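Local coordinates for NAD-dependent epimerase/dehydratase (Methylobacillus flagellatus KT, PDB 3GPI), which is of unknown function but, as a Rossmann-type member of the NAD-dependent epimerase/dehydratase family, probably binds NAD(P), at residues A[214-218]-A[261-266]. Coordinates in Å, arbitrary orientation, origin at the centre of the assembly. Residue numbers count along the deposited sequence, not the author numbering.
Sequences DNQPL and LIYPDY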
loop_
_atom_site.group_PDB
_atom_site.type_symbol
_atom_site.label_atom_id
_atom_site.label_comp_id
_atom_site.label_asym_id
_atom_site.label_seq_id
_atom_site.Cartn_x
_atom_site.Cartn_y
_atom_site.Cartn_z
ATOM N N ASP A 214 -6.717 6.773 -4.492
ATOM C CA ASP A 214 -7.446 7.028 -5.733
ATOM C C ASP A 214 -8.083 8.413 -5.747
ATOM O O ASP A 214 -7.804 9.207 -4.864
ATOM C CB ASP A 214 -8.442 5.910 -6.060
ATOM C CG ASP A 214 -9.740 5.979 -5.238
ATOM O OD1 ASP A 214 -10.039 6.997 -4.578
ATOM O OD2 ASP A 214 -10.502 5.009 -5.347
ATOM N N ASN A 215 -8.893 8.694 -6.751
ATOM C CA ASN A 215 -9.422 10.045 -6.963
ATOM C C ASN A 215 -10.592 10.442 -6.078
ATOM O O ASN A 215 -10.942 11.649 -6.054
ATOM C CB ASN A 215 -9.922 10.176 -8.409
ATOM C CG ASN A 215 -8.828 10.104 -9.439
ATOM O OD1 ASN A 215 -7.670 10.381 -9.210
ATOM N ND2 ASN A 215 -9.254 9.774 -10.636
ATOM N N GLN A 216 -11.231 9.495 -5.373
ATOM C CA GLN A 216 -12.521 9.833 -4.740
ATOM C C GLN A 216 -12.664 9.298 -3.334
ATOM O O GLN A 216 -13.234 8.237 -3.144
ATOM C CB GLN A 216 -13.699 9.337 -5.592
ATOM C CG GLN A 216 -13.850 10.080 -6.949
ATOM C CD GLN A 216 -15.180 9.814 -7.625
ATOM O OE1 GLN A 216 -16.226 9.870 -7.007
ATOM N NE2 GLN A 216 -15.148 9.514 -8.935
ATOM N N PRO A 217 -12.203 10.047 -2.341
ATOM C CA PRO A 217 -12.577 9.706 -0.971
ATOM C C PRO A 217 -14.097 9.856 -0.841
ATOM O O PRO A 217 -14.721 10.675 -1.500
ATOM C CB PRO A 217 -11.860 10.763 -0.121
ATOM C CG PRO A 217 -11.179 11.703 -1.048
ATOM C CD PRO A 217 -11.465 11.318 -2.451
ATOM N N LEU A 218 -14.687 9.081 0.052
ATOM C CA LEU A 218 -16.116 9.274 0.307
ATOM C C LEU A 218 -16.438 8.856 1.718
ATOM O O LEU A 218 -15.711 8.076 2.336
ATOM C CB LEU A 218 -17.056 8.566 -0.719
ATOM C CG LEU A 218 -17.184 7.040 -0.617
ATOM C CD1 LEU A 218 -18.201 6.523 -1.700
ATOM C CD2 LEU A 218 -15.849 6.357 -0.847
ATOM N N LEU A 261 -4.341 5.677 -13.277
ATOM C CA LEU A 261 -5.036 4.692 -12.468
ATOM C C LEU A 261 -5.849 3.692 -13.280
ATOM O O LEU A 261 -6.613 4.068 -14.190
ATOM C CB LEU A 261 -5.950 5.406 -11.475
ATOM C CG LEU A 261 -5.252 6.162 -10.342
ATOM C CD1 LEU A 261 -6.132 7.288 -9.794
ATOM C CD2 LEU A 261 -4.749 5.243 -9.204
ATOM N N ILE A 262 -5.691 2.428 -12.932
ATOM C CA ILE A 262 -6.520 1.358 -13.503
ATOM C C ILE A 262 -7.952 1.508 -12.981
ATOM O O ILE A 262 -8.912 1.342 -13.729
ATOM C CB ILE A 262 -5.987 -0.024 -13.100
ATOM C CG1 ILE A 262 -4.545 -0.212 -13.599
ATOM C CG2 ILE A 262 -6.879 -1.170 -13.644
ATOM C CD1 ILE A 262 -3.855 -1.388 -12.941
ATOM N N TYR A 263 -8.085 1.806 -11.684
ATOM C CA TYR A 263 -9.369 1.940 -11.016
ATOM C C TYR A 263 -9.397 3.301 -10.389
ATOM O O TYR A 263 -9.042 3.458 -9.213
ATOM C CB TYR A 263 -9.536 0.859 -9.946
ATOM C CG TYR A 263 -9.396 -0.522 -10.488
ATOM C CD1 TYR A 263 -10.442 -1.101 -11.222
ATOM C CD2 TYR A 263 -8.242 -1.252 -10.280
ATOM C CE1 TYR A 263 -10.328 -2.394 -11.721
ATOM C CE2 TYR A 263 -8.106 -2.541 -10.801
ATOM C CZ TYR A 263 -9.156 -3.101 -11.502
ATOM O OH TYR A 263 -8.980 -4.385 -11.985
ATOM N N PRO A 264 -9.806 4.319 -11.157
ATOM C CA PRO A 264 -9.700 5.714 -10.684
ATOM C C PRO A 264 -10.515 5.970 -9.417
ATOM O O PRO A 264 -10.198 6.880 -8.679
ATOM C CB PRO A 264 -10.172 6.548 -11.883
ATOM C CG PRO A 264 -10.124 5.647 -13.062
ATOM C CD PRO A 264 -10.234 4.232 -12.572
ATOM N N ASP A 265 -11.568 5.187 -9.183
ATOM C CA ASP A 265 -12.440 5.427 -8.039
ATOM C C ASP A 265 -13.127 4.115 -7.672
ATOM O O ASP A 265 -12.994 3.097 -8.379
ATOM C CB ASP A 265 -13.447 6.527 -8.376
ATOM C CG ASP A 265 -14.161 6.243 -9.661
ATOM O OD1 ASP A 265 -14.803 5.196 -9.736
ATOM O OD2 ASP A 265 -13.987 7.015 -10.629
ATOM N N TYR A 266 -13.884 4.135 -6.576
ATOM C CA TYR A 266 -14.517 2.947 -6.026
ATOM C C TYR A 266 -15.538 2.320 -6.992
ATOM O O TYR A 266 -15.770 1.117 -6.938
ATOM C CB TYR A 266 -15.190 3.319 -4.682
ATOM C CG TYR A 266 -16.430 4.186 -4.880
ATOM C CD1 TYR A 266 -17.693 3.606 -4.855
ATOM C CD2 TYR A 266 -16.326 5.574 -5.060
ATOM C CE1 TYR A 266 -18.843 4.368 -5.019
ATOM C CE2 TYR A 266 -17.478 6.361 -5.248
ATOM C CZ TYR A 266 -18.724 5.743 -5.191
ATOM O OH TYR A 266 -19.861 6.512 -5.347
HETATM O O HOH W 1 -12.936 5.801 -4.370
HETATM O O HOH W 2 -9.836 2.803 -6.664
HETATM O O HOH W 3 -12.365 9.297 -10.689
#
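Three ordered waters do much of the polar bridging between these two loops, whose clearest direct hydrogen bond runs from Asn215 N to Pro264 O at 3.0 Å with an N-H...O angle of 161°. Asp214 OD1 accepts from Gln216 N at 2.9 Å, an Asx turn, while Asp214 OD2 takes a proton from water 1 at 2.7 Å. Water 1 also donates to Gln216 O (2.7 Å) and accepts a weak bond from Tyr266 N (2.9 Å), so it links the turn to the first residue of helix 266-277. Water 2 bridges Asp214 OD2 and Tyr263 O, 2.7 Å from each. Water 3 joins Asn215 ND2 (3.1 Å) to Asp265 OD2 (2.8 Å). Asp265, the N-cap, reaches Val267 N and Ser268 N with OD1 through weak bonds, and Asn215 OD1 is held by Asn251. At the apolar end, Leu218 CD1 makes a CH-pi contact 3.7 Å from the Tyr266 ring centroid, 18° off its normal, and Trp226 meets that ring edge-to-face. The contact thus joins the loop between strands 209-212 and 218-219 to the loop after helix 252-256 and the N-terminal end of helix 266-277. With ordered waters bridging Asp214, Gln216 and Asn215 to 261-266, the polar part of this 413 Å² junction is water-mediated, with an apolar contact at one end.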